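Long-range contact in cellulose biosynthesis protein BcsG (Salmonella typhimurium LT2, PDB 5OLT), which is required for cellulose biosynthesis and, in the extramembrane part described here, carries a zinc-binding domain of the alkaline phosphatase family: residues F95-L109 with M260-K272. Numbering follows the deposited sequence. Where two conformers were deposited one is given.
Sequences FNSGTSYSGPAAIRL and MVVVVPEHGGALK. With ZN (zinc ion), chain B.
The zinc site of this extramembrane domain is assembled where Ser102, at the start of helix 102-110, meets Glu266 and His267, in the turn that strand 259-265 leads into. Ser102 OG lies 2.0 Å from the zinc, Glu266 OE1 1.9 Å and His267 NE2 2.1 Å; Cys67 supplies a further ligand, and a water sits at a longer distance. The metal thereby holds together oxygens that share no hydrogen bond, Ser102 OG and Glu266 OE1. Ser102 OG also hydrogen-bonds a citrate, probably from the crystallisation liquor, and Glu266 OE2 is hydrogen-bonded too, Asn215 being the carboxylate's outside polar partner. Imidazole placement illustrates second-shell control: His267 ND1 donates to Gly268 O (2.7 Å), almost in the ring plane but 43° out of the carbonyl plane, which with the metal bond helps fix the ring's rotation, while Ser100 O lies over one face, offset toward the rim. Such a metal centre at the C-terminal ends of strands in a largely parallel sheet recalls the alkaline phosphatase family. Ala105 CB and Ser97 CB both pack against Glu266 O, the latter at 3.1 Å. Deeper in, one of two Val264 conformers packs CG1 on Leu109 CD2 (3.6 Å) and CG2 obliquely on Phe95 CE1 (3.7 Å) of strand 90-96.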
# COMPACT_ATOMS: atom_id res chain seq x y z
N PHE A 95 -4.06 3.94 7.51
CA PHE A 95 -2.99 3.15 6.89
C PHE A 95 -1.78 4.06 6.71
O PHE A 95 -1.88 5.11 6.08
CB PHE A 95 -3.46 2.65 5.51
CG PHE A 95 -2.54 1.65 4.90
CD1 PHE A 95 -1.34 2.06 4.24
CD2 PHE A 95 -2.81 0.29 5.01
CE1 PHE A 95 -0.49 1.12 3.68
CE2 PHE A 95 -1.99 -0.63 4.40
CZ PHE A 95 -0.82 -0.23 3.76
N ASN A 96 -0.65 3.63 7.27
CA ASN A 96 0.57 4.44 7.19
C ASN A 96 1.50 3.90 6.14
O ASN A 96 1.85 2.73 6.13
CB ASN A 96 1.27 4.41 8.55
CG ASN A 96 2.42 5.38 8.61
OD1 ASN A 96 2.19 6.59 8.48
ND2 ASN A 96 3.65 4.88 8.79
N SER A 97 1.95 4.78 5.24
CA SER A 97 2.80 4.33 4.13
C SER A 97 4.27 4.11 4.52
O SER A 97 5.02 3.51 3.76
CB SER A 97 2.75 5.31 2.95
OG SER A 97 3.40 6.51 3.31
N GLY A 98 4.66 4.59 5.70
CA GLY A 98 6.01 4.30 6.22
C GLY A 98 7.13 5.17 5.68
O GLY A 98 8.26 4.99 6.13
N THR A 99 6.83 6.06 4.72
CA THR A 99 7.87 6.86 4.04
C THR A 99 7.20 7.88 3.17
O THR A 99 5.97 7.78 2.91
CB THR A 99 8.77 5.94 3.18
OG1 THR A 99 9.80 6.72 2.57
CG2 THR A 99 7.96 5.21 2.11
N SER A 100 7.97 8.89 2.75
CA SER A 100 7.40 9.87 1.83
C SER A 100 8.07 9.88 0.46
O SER A 100 7.79 10.80 -0.32
CB SER A 100 7.36 11.24 2.44
OG SER A 100 8.64 11.67 2.86
N TYR A 101 8.90 8.86 0.16
CA TYR A 101 9.55 8.76 -1.16
C TYR A 101 9.10 7.51 -1.89
O TYR A 101 8.77 6.50 -1.27
CB TYR A 101 11.07 8.73 -0.99
CG TYR A 101 11.70 10.02 -0.46
CD1 TYR A 101 11.21 11.28 -0.81
CD2 TYR A 101 12.85 9.95 0.31
CE1 TYR A 101 11.83 12.46 -0.35
CE2 TYR A 101 13.51 11.10 0.74
CZ TYR A 101 12.99 12.35 0.42
OH TYR A 101 13.67 13.47 0.89
N SER A 102 9.11 7.59 -3.23
CA SER A 102 8.53 6.53 -4.04
C SER A 102 9.28 5.21 -3.98
O SER A 102 8.65 4.15 -3.82
CB SER A 102 8.50 6.97 -5.51
OG SER A 102 7.80 8.20 -5.67
N GLY A 103 10.61 5.25 -4.10
CA GLY A 103 11.39 4.01 -4.10
C GLY A 103 11.21 3.21 -2.83
O GLY A 103 10.82 2.04 -2.87
N PRO A 104 11.44 3.85 -1.68
CA PRO A 104 11.26 3.11 -0.43
C PRO A 104 9.82 2.65 -0.23
O PRO A 104 9.61 1.58 0.34
CB PRO A 104 11.64 4.12 0.65
CG PRO A 104 12.32 5.23 -0.04
CD PRO A 104 12.10 5.16 -1.50
N ALA A 105 8.82 3.43 -0.70
CA ALA A 105 7.44 2.98 -0.57
C ALA A 105 7.19 1.70 -1.32
O ALA A 105 6.51 0.80 -0.80
CB ALA A 105 6.49 4.05 -1.07
N ALA A 106 7.69 1.64 -2.54
CA ALA A 106 7.48 0.44 -3.36
C ALA A 106 8.19 -0.76 -2.75
O ALA A 106 7.63 -1.87 -2.70
CB ALA A 106 7.96 0.68 -4.77
N ILE A 107 9.42 -0.57 -2.24
CA ILE A 107 10.12 -1.67 -1.61
C ILE A 107 9.36 -2.14 -0.36
O ILE A 107 9.23 -3.35 -0.14
CB ILE A 107 11.56 -1.25 -1.22
CG1 ILE A 107 12.36 -0.82 -2.47
CG2 ILE A 107 12.29 -2.43 -0.58
CD1 ILE A 107 13.62 -0.07 -2.09
N ARG A 108 8.85 -1.21 0.45
CA ARG A 108 8.10 -1.59 1.65
C ARG A 108 6.87 -2.44 1.26
O ARG A 108 6.57 -3.43 1.90
CB ARG A 108 7.70 -0.37 2.44
CG ARG A 108 8.88 0.29 3.14
CD ARG A 108 8.47 1.50 3.98
NE ARG A 108 9.65 2.06 4.68
CZ ARG A 108 10.22 1.51 5.76
NH1 ARG A 108 9.70 0.42 6.34
NH2 ARG A 108 11.34 2.05 6.26
N LEU A 109 6.15 -2.02 0.23
CA LEU A 109 4.99 -2.78 -0.22
C LEU A 109 5.38 -4.16 -0.76
O LEU A 109 4.72 -5.16 -0.45
CB LEU A 109 4.27 -1.98 -1.32
CG LEU A 109 3.06 -2.63 -2.01
CD1 LEU A 109 2.01 -3.16 -1.06
CD2 LEU A 109 2.43 -1.59 -2.91
N MET A 260 -8.83 -9.99 -6.94
CA MET A 260 -8.64 -9.23 -5.71
C MET A 260 -7.85 -7.99 -6.08
O MET A 260 -6.73 -8.12 -6.54
CB MET A 260 -7.88 -10.06 -4.68
CG MET A 260 -7.61 -9.31 -3.37
SD MET A 260 -6.73 -10.39 -2.24
CE MET A 260 -6.57 -9.34 -0.81
N VAL A 261 -8.45 -6.82 -5.91
CA VAL A 261 -7.79 -5.53 -6.23
C VAL A 261 -7.43 -4.84 -4.93
O VAL A 261 -8.26 -4.70 -4.04
CB VAL A 261 -8.68 -4.62 -7.09
CG1 VAL A 261 -7.98 -3.28 -7.31
CG2 VAL A 261 -8.98 -5.31 -8.42
N VAL A 262 -6.15 -4.49 -4.79
CA VAL A 262 -5.66 -3.74 -3.63
C VAL A 262 -5.16 -2.40 -4.14
O VAL A 262 -4.29 -2.38 -5.02
CB VAL A 262 -4.51 -4.47 -2.92
CG1 VAL A 262 -4.02 -3.61 -1.74
CG2 VAL A 262 -4.98 -5.84 -2.47
N VAL A 263 -5.72 -1.31 -3.63
CA VAL A 263 -5.24 0.02 -3.97
C VAL A 263 -4.44 0.50 -2.77
O VAL A 263 -4.99 0.56 -1.66
CB VAL A 263 -6.42 0.97 -4.24
CG1 VAL A 263 -5.90 2.42 -4.38
CG2 VAL A 263 -7.12 0.52 -5.49
N VAL A 264 -3.17 0.85 -2.95
CA VAL A 264 -2.34 1.31 -1.81
C VAL A 264 -1.38 2.36 -2.31
O VAL A 264 -0.46 2.08 -3.11
CB VAL A 264 -1.63 0.12 -1.14
CG1 VAL A 264 -0.95 -0.76 -2.17
CG2 VAL A 264 -0.67 0.55 -0.01
N PRO A 265 -1.63 3.60 -1.93
CA PRO A 265 -0.72 4.68 -2.36
C PRO A 265 0.66 4.55 -1.72
O PRO A 265 0.82 3.96 -0.65
CB PRO A 265 -1.40 5.95 -1.86
CG PRO A 265 -2.84 5.54 -1.71
CD PRO A 265 -2.81 4.13 -1.22
N GLU A 266 1.64 5.09 -2.43
CA GLU A 266 3.02 5.09 -1.92
C GLU A 266 3.21 6.06 -0.76
O GLU A 266 3.98 5.78 0.17
CB GLU A 266 3.96 5.64 -3.00
CG GLU A 266 4.07 4.88 -4.32
CD GLU A 266 4.88 5.71 -5.30
OE1 GLU A 266 5.35 6.79 -4.88
OE2 GLU A 266 5.02 5.30 -6.46
N HIS A 267 2.59 7.24 -0.88
CA HIS A 267 2.83 8.41 0.02
C HIS A 267 2.03 9.54 -0.60
O HIS A 267 1.66 9.47 -1.80
CB HIS A 267 4.35 8.84 0.02
CG HIS A 267 4.86 9.22 -1.34
ND1 HIS A 267 4.60 10.45 -1.91
CD2 HIS A 267 5.53 8.50 -2.27
CE1 HIS A 267 5.06 10.46 -3.16
NE2 HIS A 267 5.65 9.29 -3.40
N GLY A 268 1.81 10.58 0.18
CA GLY A 268 1.09 11.73 -0.31
C GLY A 268 1.88 12.66 -1.20
O GLY A 268 3.11 12.62 -1.26
N GLY A 269 1.15 13.55 -1.88
CA GLY A 269 1.78 14.56 -2.76
C GLY A 269 2.08 15.87 -2.08
O GLY A 269 2.59 16.79 -2.72
N ALA A 270 1.78 15.96 -0.79
CA ALA A 270 2.02 17.18 -0.01
C ALA A 270 1.24 18.35 -0.66
O ALA A 270 1.73 19.48 -0.74
CB ALA A 270 3.53 17.48 0.14
N LEU A 271 0.02 18.09 -1.12
CA LEU A 271 -0.79 19.16 -1.73
C LEU A 271 -1.00 20.34 -0.76
O LEU A 271 -0.81 21.51 -1.15
CB LEU A 271 -2.12 18.59 -2.23
CG LEU A 271 -3.07 19.52 -2.96
CD1 LEU A 271 -2.44 20.15 -4.21
CD2 LEU A 271 -4.35 18.77 -3.29
N LYS A 272 -1.41 20.04 0.46
CA LYS A 272 -1.56 21.04 1.52
C LYS A 272 -0.29 21.05 2.34
O LYS A 272 0.03 20.08 3.03
CB LYS A 272 -2.79 20.74 2.39
CG LYS A 272 -3.00 21.78 3.49
CD LYS A 272 -4.40 21.70 4.07
CE LYS A 272 -4.58 22.60 5.30
NZ LYS A 272 -5.77 22.12 6.07
ZN ZN B . 5.87 8.58 -5.35
O HOH W 1 7.29 10.58 -5.81